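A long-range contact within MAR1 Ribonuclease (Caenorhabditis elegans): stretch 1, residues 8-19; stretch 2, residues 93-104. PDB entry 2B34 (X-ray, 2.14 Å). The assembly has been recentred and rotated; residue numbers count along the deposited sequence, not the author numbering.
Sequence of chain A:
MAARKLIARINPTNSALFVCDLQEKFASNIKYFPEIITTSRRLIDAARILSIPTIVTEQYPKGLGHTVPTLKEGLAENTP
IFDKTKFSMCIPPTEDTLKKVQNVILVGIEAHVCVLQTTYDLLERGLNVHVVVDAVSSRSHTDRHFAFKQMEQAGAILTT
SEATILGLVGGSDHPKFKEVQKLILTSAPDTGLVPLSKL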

# COMPACT_ATOMS: atom_id res chain seq x y z
N ALA A 8 6.11 8.39 -16.56
CA ALA A 8 4.90 8.36 -17.44
C ALA A 8 4.17 9.70 -17.39
O ALA A 8 3.41 9.98 -16.45
N ARG A 9 4.42 10.53 -18.41
CA ARG A 9 3.88 11.89 -18.45
C ARG A 9 2.85 12.06 -19.57
O ARG A 9 3.20 12.26 -20.73
N ILE A 10 1.58 11.98 -19.18
CA ILE A 10 0.48 12.11 -20.13
C ILE A 10 0.33 13.53 -20.65
O ILE A 10 0.42 14.51 -19.90
N ASN A 11 0.11 13.63 -21.96
CA ASN A 11 -0.36 14.85 -22.58
C ASN A 11 -1.36 14.46 -23.68
O ASN A 11 -1.47 13.27 -24.00
N PRO A 12 -2.11 15.43 -24.23
CA PRO A 12 -3.11 15.11 -25.26
C PRO A 12 -2.58 14.42 -26.52
O PRO A 12 -3.36 13.80 -27.25
N THR A 13 -1.27 14.50 -26.77
CA THR A 13 -0.69 13.95 -27.99
C THR A 13 -0.12 12.53 -27.86
O THR A 13 0.17 11.88 -28.87
N ASN A 14 0.04 12.04 -26.63
CA ASN A 14 0.58 10.69 -26.41
C ASN A 14 -0.39 9.72 -25.72
O ASN A 14 0.01 8.62 -25.31
N SER A 15 -1.65 10.12 -25.60
CA SER A 15 -2.64 9.41 -24.79
C SER A 15 -3.91 8.99 -25.53
O SER A 15 -4.29 9.59 -26.53
N ALA A 16 -4.55 7.94 -25.02
CA ALA A 16 -5.87 7.53 -25.48
C ALA A 16 -6.77 7.25 -24.29
O ALA A 16 -6.31 6.79 -23.24
N LEU A 17 -8.06 7.55 -24.45
CA LEU A 17 -9.05 7.22 -23.43
C LEU A 17 -9.76 5.93 -23.79
O LEU A 17 -10.38 5.81 -24.85
N PHE A 18 -9.67 4.95 -22.90
CA PHE A 18 -10.37 3.69 -23.05
C PHE A 18 -11.58 3.65 -22.10
O PHE A 18 -11.42 3.78 -20.89
N VAL A 19 -12.77 3.50 -22.68
CA VAL A 19 -14.01 3.38 -21.91
C VAL A 19 -14.48 1.94 -22.00
O VAL A 19 -14.97 1.51 -23.05
N PRO A 93 -9.04 -4.73 -33.39
CA PRO A 93 -9.43 -3.37 -33.79
C PRO A 93 -8.80 -2.21 -33.00
O PRO A 93 -8.84 -1.07 -33.46
N THR A 94 -8.24 -2.50 -31.82
CA THR A 94 -7.64 -1.44 -30.99
C THR A 94 -6.13 -1.31 -31.19
O THR A 94 -5.51 -0.40 -30.65
N GLU A 95 -5.55 -2.22 -31.97
CA GLU A 95 -4.10 -2.28 -32.14
C GLU A 95 -3.49 -1.02 -32.77
O GLU A 95 -2.51 -0.49 -32.25
N ASP A 96 -4.09 -0.54 -33.86
CA ASP A 96 -3.61 0.66 -34.56
C ASP A 96 -3.63 1.92 -33.68
O ASP A 96 -2.73 2.75 -33.77
N THR A 97 -4.67 2.04 -32.85
CA THR A 97 -4.76 3.13 -31.86
C THR A 97 -3.60 3.05 -30.86
O THR A 97 -2.96 4.06 -30.56
N LEU A 98 -3.34 1.83 -30.37
CA LEU A 98 -2.32 1.60 -29.34
C LEU A 98 -0.89 1.80 -29.83
O LEU A 98 -0.00 2.12 -29.04
N LYS A 99 -0.66 1.60 -31.13
CA LYS A 99 0.65 1.83 -31.73
C LYS A 99 0.97 3.32 -31.88
O LYS A 99 2.13 3.70 -32.07
N LYS A 100 -0.05 4.16 -31.77
CA LYS A 100 0.11 5.61 -31.90
C LYS A 100 0.30 6.31 -30.55
O LYS A 100 0.70 7.49 -30.51
N VAL A 101 0.02 5.61 -29.45
CA VAL A 101 0.10 6.22 -28.11
C VAL A 101 1.08 5.51 -27.17
O VAL A 101 1.48 4.38 -27.42
N GLN A 102 1.45 6.21 -26.10
CA GLN A 102 2.32 5.65 -25.05
C GLN A 102 1.55 5.50 -23.74
O GLN A 102 1.99 4.79 -22.84
N ASN A 103 0.41 6.18 -23.65
CA ASN A 103 -0.41 6.20 -22.44
C ASN A 103 -1.89 5.88 -22.70
O ASN A 103 -2.49 6.37 -23.65
N VAL A 104 -2.46 5.04 -21.84
CA VAL A 104 -3.90 4.79 -21.86
C VAL A 104 -4.54 5.21 -20.54
O VAL A 104 -4.13 4.78 -19.47

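Three backbone hydrogen bonds fix the two stretches in parallel register. The carbonyl O of Asn-14 accepts from both Gln-102 N (2.9 Å) and Asn-103 N (3.0 Å), and Ala-16 N then donates to Asn-103 O (2.9 Å). This pairing sets Ser-15 beside Asn-103 on one face of the sheet and Ala-16 beside Val-104 on the other.

Around Ser-15 and Asn-103 the chemistry is largely polar. Asn-14, in the loop just before the strand, with chi1 in p, uses both ends of its amide to hold its own loop: ND2 donates to Arg-9 O (2.9 Å), and OD1 accepts from Asn-11 N (2.9 Å). An amide suits this place because it offers a donor and an acceptor side by side. Asn-103, chi1 m, brings its ND2 to 3.1 Å from Asn-14 OD1, while its CB packs against Ile-10 CG2 at 3.5 Å. The small Ser-15, also m, sets its OG 3.5 Å from Asn-103 CB, and Ser-15 CA lies 3.3 Å from Asn-103 O, a CA-H...O contact.

The other face is apolar. Ala-16 CB lies 4.1 Å from Val-101 CG2 and 4.3 Å from Thr-97 CG2; its short methyl lets these branched side chains, both m and both pointing toward stretch 1, come close to the strand. Val-101 also rests its CB 3.4 Å from Asn-14 O.

Further along, Phe-18 points toward stretch 2 with chi1 at -88°, and its broad ring fills the space between strand and helix. Val-104, chi1 t, lays its CG1 over one face of the Phe-18 ring, 4.1 Å from that ring's centroid, in a CH-pi contact. Leu-98, m and t, starts sideways, but its end comes nearer, putting CD2 3.5 Å from Phe-18 CZ. Thr-94, chi1 p, adds its CB at 4.3 Å from Phe-18 CZ.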

# COMPACT_ATOMS: atom_id res chain seq x y z
CB ALA A 8 3.97 7.23 -17.02
CB ARG A 9 5.01 12.93 -18.60
CG ARG A 9 6.13 12.82 -17.56
CD ARG A 9 5.62 12.86 -16.10
NE ARG A 9 5.06 14.16 -15.73
CZ ARG A 9 5.78 15.23 -15.37
NH1 ARG A 9 7.10 15.17 -15.35
NH2 ARG A 9 5.16 16.36 -15.04
CB ILE A 10 -0.88 11.67 -19.52
CG1 ILE A 10 -1.11 12.31 -18.14
CG2 ILE A 10 -0.98 10.16 -19.45
CD1 ILE A 10 -2.57 12.31 -17.68
CB ASN A 11 0.81 15.72 -23.10
CG ASN A 11 1.65 15.02 -24.16
OD1 ASN A 11 1.13 14.41 -25.09
ND2 ASN A 11 2.96 15.14 -24.03
CB PRO A 12 -3.69 16.49 -25.63
CG PRO A 12 -3.46 17.32 -24.40
CD PRO A 12 -2.12 16.87 -23.89
CB THR A 13 0.39 14.88 -28.62
OG1 THR A 13 1.46 15.08 -27.69
CG2 THR A 13 -0.22 16.23 -29.00
CB ASN A 14 1.92 10.76 -25.65
CG ASN A 14 1.76 11.20 -24.19
OD1 ASN A 14 0.65 11.34 -23.68
ND2 ASN A 14 2.89 11.38 -23.51
CB SER A 15 -3.04 10.28 -23.58
OG SER A 15 -1.92 10.53 -22.74
CB ALA A 16 -5.78 6.29 -26.38
CB LEU A 17 -10.05 8.36 -23.24
CG LEU A 17 -11.23 8.11 -22.28
CD1 LEU A 17 -10.79 7.92 -20.82
CD2 LEU A 17 -12.24 9.24 -22.40
CB PHE A 18 -9.42 2.51 -22.80
CG PHE A 18 -8.66 2.05 -24.03
CD1 PHE A 18 -8.18 2.97 -24.97
CD2 PHE A 18 -8.40 0.70 -24.23
CE1 PHE A 18 -7.47 2.53 -26.09
CE2 PHE A 18 -7.70 0.25 -25.35
CZ PHE A 18 -7.23 1.17 -26.28
CB VAL A 19 -15.12 4.32 -22.47
CG1 VAL A 19 -16.40 4.22 -21.64
CG2 VAL A 19 -14.63 5.77 -22.55
CB PRO A 93 -10.95 -3.37 -33.57
CG PRO A 93 -11.35 -4.78 -33.70
CD PRO A 93 -10.24 -5.54 -33.06
CB THR A 94 -7.94 -1.64 -29.47
OG1 THR A 94 -7.34 -2.86 -29.02
CG2 THR A 94 -9.44 -1.67 -29.21
CB GLU A 95 -3.69 -3.56 -32.89
CG GLU A 95 -3.95 -4.84 -32.07
CD GLU A 95 -3.66 -6.14 -32.82
OE1 GLU A 95 -3.29 -6.09 -34.02
OE2 GLU A 95 -3.80 -7.22 -32.21
CB ASP A 96 -4.39 0.90 -35.85
CG ASP A 96 -3.91 0.03 -37.01
OD1 ASP A 96 -2.86 -0.65 -36.88
OD2 ASP A 96 -4.58 0.03 -38.06
CB THR A 97 -6.11 3.08 -31.09
OG1 THR A 97 -7.19 3.19 -32.02
CG2 THR A 97 -6.21 4.22 -30.07
CB LEU A 98 -2.49 0.20 -28.74
CG LEU A 98 -3.73 -0.06 -27.88
CD1 LEU A 98 -3.77 -1.50 -27.40
CD2 LEU A 98 -3.80 0.90 -26.70
CB LYS A 99 0.79 1.10 -33.06
CG LYS A 99 1.16 -0.38 -32.90
CD LYS A 99 1.19 -1.13 -34.24
CE LYS A 99 -0.15 -1.81 -34.53
NZ LYS A 99 -0.05 -2.78 -35.67
CB LYS A 100 -1.08 6.22 -32.62
CG LYS A 100 -1.02 6.14 -34.14
CD LYS A 100 -2.14 6.97 -34.78
CE LYS A 100 -2.01 8.46 -34.44
NZ LYS A 100 -3.16 9.26 -34.94
CB VAL A 101 -1.31 6.34 -27.44
CG1 VAL A 101 -2.21 7.27 -28.23
CG2 VAL A 101 -1.96 4.96 -27.26
CB GLN A 102 3.56 6.53 -24.86
CG GLN A 102 4.49 6.55 -26.08
CD GLN A 102 5.51 7.69 -26.05
OE1 GLN A 102 5.23 8.80 -25.61
NE2 GLN A 102 6.71 7.41 -26.56
CB ASN A 103 -0.30 7.57 -21.78
CG ASN A 103 1.14 7.94 -21.42
OD1 ASN A 103 1.71 7.40 -20.48
ND2 ASN A 103 1.72 8.86 -22.18
CB VAL A 104 -4.26 3.32 -22.21
CG1 VAL A 104 -5.75 3.06 -22.03
CG2 VAL A 104 -3.85 2.98 -23.64